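Local coordinates for Non-structural protein NS1 (PDB 4R94) that nicks and unwinds viral DNA to initiate and direct parvovirus genome replication, its N-terminal nickase domain, the part described, binding and cutting the replication origin, at residues N34-N38 with G39-G43; Q164-P167 with A168-I171. All blocks are in the same frame, centred on the assembly; numbering follows the deposited sequence.

In the fold
Contact 1 (N34-G43) comes first along the chain and is a two-stranded hairpin directly after strand 24-31 of the six-stranded antiparallel sheet; contact 2 (Q164-I171) follows much later, where the loop after helix 142-160 enters helix 167-179. Their centres lie about 11 Å apart, on the same side of the nickase domain, and they touch. K40 NZ forms a salt bridge of 2.7 Å with E169 OE1, and N38 ND2 makes a probable hydrogen bond of 2.8 Å to E169 OE2. L37 also packs on E169. The hairpin turn is thereby fastened to the start of helix 167-179, joining two elements distant in sequence at the domain's periphery.

Contact 1 of 2, residues N34-N38 with G39-G43; sequences NVQLN and GKDIG
A beta hairpin with a two-residue loop joins strands 35-37 and 40-42, and on one face Q36 and D41 meet side by side. Q36 NE2 donates to D41 OD1 at 2.9 Å, reaching the syn side of the carboxylate, and the bond is nearly straight (165°). With CG anti to the backbone N (chi1 -171°) and the chain extended, the Q36 amide runs alongside D41, its plane 22° from that of the carboxylate. The other end of the amide is held too: a water donates to Q36 OE1 and accepts from G39 N at 2.9 Å, linking this side chain to the turn.

That turn, L37 to K40, is a type I' beta turn, the tight reversal common in hairpins with two-residue loops, with N38 and G39 at its corners. K40 N closes it with a 2.8 Å bond to L37 O, and L37 N returns a bond to K40 O. V35 and I42 form the next hydrogen-bonded pair, with I42 N 2.8 Å from V35 O.

V35, L37, K40 and I42 share the other face. There L37 CD1 crosses to I42 CD1 at 3.9 Å, and the V35 and I42 CB atoms are 4.3 Å apart. The apolar side chains there rest against helix 167-179, where V35 touches I176 and I42 touches L173.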
loop_
_atom_site.group_PDB
_atom_site.type_symbol
_atom_site.label_atom_id
_atom_site.label_comp_id
_atom_site.label_asym_id
_atom_site.label_seq_id
_atom_site.Cartn_x
_atom_site.Cartn_y
_atom_site.Cartn_z
ATOM N N ASN A 34 14.173 -7.400 -6.312
ATOM C CA ASN A 34 15.391 -7.972 -5.761
ATOM C C ASN A 34 16.628 -7.331 -6.347
ATOM O O ASN A 34 16.663 -7.012 -7.541
ATOM C CB ASN A 34 15.403 -9.471 -6.012
ATOM C CG ASN A 34 14.260 -10.161 -5.334
ATOM O OD1 ASN A 34 13.924 -9.838 -4.193
ATOM N ND2 ASN A 34 13.632 -11.106 -6.038
ATOM N N VAL A 35 17.631 -7.101 -5.499
ATOM C CA VAL A 35 18.836 -6.421 -5.934
ATOM C C VAL A 35 20.048 -7.152 -5.383
ATOM O O VAL A 35 20.047 -7.571 -4.231
ATOM C CB VAL A 35 18.866 -4.941 -5.465
ATOM C CG1 VAL A 35 20.163 -4.268 -5.897
ATOM C CG2 VAL A 35 17.680 -4.185 -6.028
ATOM N N GLN A 36 21.067 -7.334 -6.215
ATOM C CA GLN A 36 22.339 -7.803 -5.699
ATOM C C GLN A 36 23.414 -6.779 -5.999
ATOM O O GLN A 36 23.668 -6.450 -7.158
ATOM C CB GLN A 36 22.729 -9.158 -6.285
ATOM C CG GLN A 36 23.948 -9.709 -5.545
ATOM C CD GLN A 36 24.524 -10.932 -6.205
ATOM O OE1 GLN A 36 25.340 -10.826 -7.121
ATOM N NE2 GLN A 36 24.108 -12.105 -5.740
ATOM N N LEU A 37 24.017 -6.259 -4.940
ATOM C CA LEU A 37 25.068 -5.256 -5.036
ATOM C C LEU A 37 26.340 -5.827 -4.443
ATOM O O LEU A 37 26.376 -6.121 -3.250
ATOM C CB LEU A 37 24.677 -3.977 -4.290
ATOM C CG LEU A 37 23.440 -3.230 -4.793
ATOM C CD1 LEU A 37 23.103 -2.064 -3.872
ATOM C CD2 LEU A 37 23.680 -2.753 -6.207
ATOM N N ASN A 38 27.372 -5.987 -5.268
ATOM C CA ASN A 38 28.658 -6.498 -4.793
ATOM C C ASN A 38 28.504 -7.781 -3.984
ATOM O O ASN A 38 29.099 -7.930 -2.923
ATOM C CB ASN A 38 29.364 -5.429 -3.958
ATOM C CG ASN A 38 29.672 -4.197 -4.763
ATOM O OD1 ASN A 38 30.133 -4.291 -5.905
ATOM N ND2 ASN A 38 29.387 -3.030 -4.196
ATOM N N GLY A 39 27.670 -8.690 -4.472
ATOM C CA GLY A 39 27.481 -9.967 -3.807
ATOM C C GLY A 39 26.484 -9.943 -2.662
ATOM O O GLY A 39 26.135 -10.997 -2.128
ATOM N N LYS A 40 26.030 -8.747 -2.286
ATOM C CA LYS A 40 25.089 -8.576 -1.173
ATOM C C LYS A 40 23.655 -8.672 -1.678
ATOM O O LYS A 40 23.266 -7.927 -2.570
ATOM C CB LYS A 40 25.292 -7.229 -0.481
ATOM C CG LYS A 40 26.691 -6.990 0.059
ATOM C CD LYS A 40 26.774 -5.605 0.683
ATOM C CE LYS A 40 28.143 -5.347 1.297
ATOM N NZ LYS A 40 28.204 -4.000 1.938
ATOM N N ASP A 41 22.877 -9.581 -1.104
ATOM C CA ASP A 41 21.521 -9.827 -1.571
ATOM C C ASP A 41 20.522 -8.964 -0.814
ATOM O O ASP A 41 20.428 -9.038 0.407
ATOM C CB ASP A 41 21.154 -11.302 -1.417
ATOM C CG ASP A 41 21.853 -12.191 -2.433
ATOM O OD1 ASP A 41 22.198 -11.696 -3.531
ATOM O OD2 ASP A 41 22.035 -13.390 -2.138
ATOM N N ILE A 42 19.772 -8.158 -1.553
ATOM C CA ILE A 42 18.753 -7.307 -0.965
ATOM C C ILE A 42 17.408 -7.761 -1.498
ATOM O O ILE A 42 17.040 -7.433 -2.625
ATOM C CB ILE A 42 18.997 -5.822 -1.299
ATOM C CG1 ILE A 42 20.456 -5.454 -1.012
ATOM C CG2 ILE A 42 18.039 -4.929 -0.510
ATOM C CD1 ILE A 42 20.799 -4.031 -1.371
ATOM N N GLY A 43 16.698 -8.552 -0.699
ATOM C CA GLY A 43 15.438 -9.125 -1.121
ATOM C C GLY A 43 14.277 -8.252 -0.700
ATOM O O GLY A 43 14.477 -7.140 -0.187
HETATM O O HOH W 1 26.870 -8.834 -7.208
#

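Contact 2 of 2, residues Q164-P167 with A168-I171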
loop_
_atom_site.group_PDB
_atom_site.type_symbol
_atom_site.label_atom_id
_atom_site.label_comp_id
_atom_site.label_asym_id
_atom_site.label_seq_id
_atom_site.Cartn_x
_atom_site.Cartn_y
_atom_site.Cartn_z
ATOM N N GLN A 164 23.887 -4.353 5.633
ATOM C CA GLN A 164 24.996 -3.418 5.783
ATOM C C GLN A 164 25.493 -2.987 4.409
ATOM O O GLN A 164 25.979 -3.800 3.626
ATOM C CB GLN A 164 26.128 -4.055 6.597
ATOM C CG GLN A 164 27.392 -3.207 6.686
ATOM C CD GLN A 164 27.542 -2.512 8.027
ATOM O OE1 GLN A 164 26.711 -2.675 8.923
ATOM N NE2 GLN A 164 28.611 -1.735 8.173
ATOM N N LEU A 165 25.352 -1.706 4.106
ATOM C CA LEU A 165 25.736 -1.187 2.801
ATOM C C LEU A 165 26.801 -0.102 2.911
ATOM O O LEU A 165 26.766 0.690 3.847
ATOM C CB LEU A 165 24.517 -0.614 2.085
ATOM C CG LEU A 165 23.365 -1.570 1.793
ATOM C CD1 LEU A 165 22.187 -0.788 1.243
ATOM C CD2 LEU A 165 23.813 -2.631 0.802
ATOM N N THR A 166 27.720 -0.058 1.950
ATOM C CA THR A 166 28.628 1.086 1.799
ATOM C C THR A 166 27.839 2.307 1.334
ATOM O O THR A 166 26.716 2.174 0.854
ATOM C CB THR A 166 29.749 0.810 0.782
ATOM O OG1 THR A 166 29.196 0.707 -0.541
ATOM C CG2 THR A 166 30.522 -0.472 1.139
ATOM N N PRO A 167 28.411 3.512 1.471
ATOM C CA PRO A 167 27.719 4.669 0.888
ATOM C C PRO A 167 27.472 4.528 -0.614
ATOM O O PRO A 167 26.389 4.900 -1.084
ATOM C CB PRO A 167 28.678 5.830 1.194
ATOM C CG PRO A 167 29.312 5.423 2.483
ATOM C CD PRO A 167 29.522 3.922 2.350
ATOM N N ALA A 168 28.439 3.987 -1.352
ATOM C CA ALA A 168 28.280 3.798 -2.792
ATOM C C ALA A 168 27.116 2.855 -3.097
ATOM O O ALA A 168 26.360 3.072 -4.050
ATOM C CB ALA A 168 29.572 3.264 -3.400
ATOM N N GLU A 169 26.984 1.797 -2.297
ATOM C CA GLU A 169 25.890 0.844 -2.470
ATOM C C GLU A 169 24.530 1.446 -2.120
ATOM O O GLU A 169 23.542 1.174 -2.797
ATOM C CB GLU A 169 26.137 -0.404 -1.627
ATOM C CG GLU A 169 27.298 -1.246 -2.132
ATOM C CD GLU A 169 27.804 -2.255 -1.116
ATOM O OE1 GLU A 169 27.443 -2.171 0.081
ATOM O OE2 GLU A 169 28.581 -3.140 -1.525
ATOM N N ARG A 170 24.471 2.251 -1.058
ATOM C CA ARG A 170 23.225 2.941 -0.712
ATOM C C ARG A 170 22.740 3.839 -1.841
ATOM O O ARG A 170 21.554 3.869 -2.165
ATOM C CB ARG A 170 23.403 3.783 0.550
ATOM C CG ARG A 170 23.266 3.011 1.807
ATOM C CD ARG A 170 23.211 3.943 3.002
ATOM N NE ARG A 170 23.480 3.200 4.214
ATOM C CZ ARG A 170 22.574 2.508 4.887
ATOM N NH1 ARG A 170 21.314 2.465 4.468
ATOM N NH2 ARG A 170 22.930 1.860 5.985
ATOM N N ILE A 171 23.666 4.585 -2.438
ATOM C CA ILE A 171 23.332 5.457 -3.557
ATOM C C ILE A 171 22.883 4.665 -4.782
ATOM O O ILE A 171 21.945 5.063 -5.478
ATOM C CB ILE A 171 24.535 6.355 -3.929
ATOM C CG1 ILE A 171 24.881 7.270 -2.752
ATOM C CG2 ILE A 171 24.251 7.151 -5.174
ATOM C CD1 ILE A 171 23.729 8.145 -2.274
HETATM O O HOH W 2 25.915 0.151 6.304
#
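As the loop from Q164 turns into helix 167-179, R170 N bonds to T166 O at 2.9 Å and I171 N to P167 O at 3.1 Å, the first i to i+4 bonds between these segments. T166 and E169 each take the other's backbone N-H with a side-chain oxygen. T166 OG1 sits between its own backbone N and carbonyl carbon (chi1 68°), a rotation that brings the hydroxyl to E169 N, from which it accepts at 3.0 Å. In return, the extended E169 side chain crosses the threonine: its CG passes 3.2 Å from T166 OG1, and OE1 takes the hydrogen of T166 N at 2.8 Å. This second bond is nearly straight at the hydrogen (165°), although the donor approaches from 40° above the carboxylate plane.

The same carboxylate is salt-bridged to K40 of the hairpin 34-43. The lysine's charge should stabilise the ionised form of this buried acid. Beside it, L165 CD2 packs 3.7 Å from E169 OE1, and L165 crosses the aliphatic part of R170, CB lying 3.8 Å from R170 CG and over one face of the guanidinium. A water donates to L165 O and weakly accepts from R170 NH2.

With T166 as N-cap, P167 as the first helical residue and E169 bonding back to the cap, these reciprocal bonds make up a capping box, a classic motif of helix N-termini.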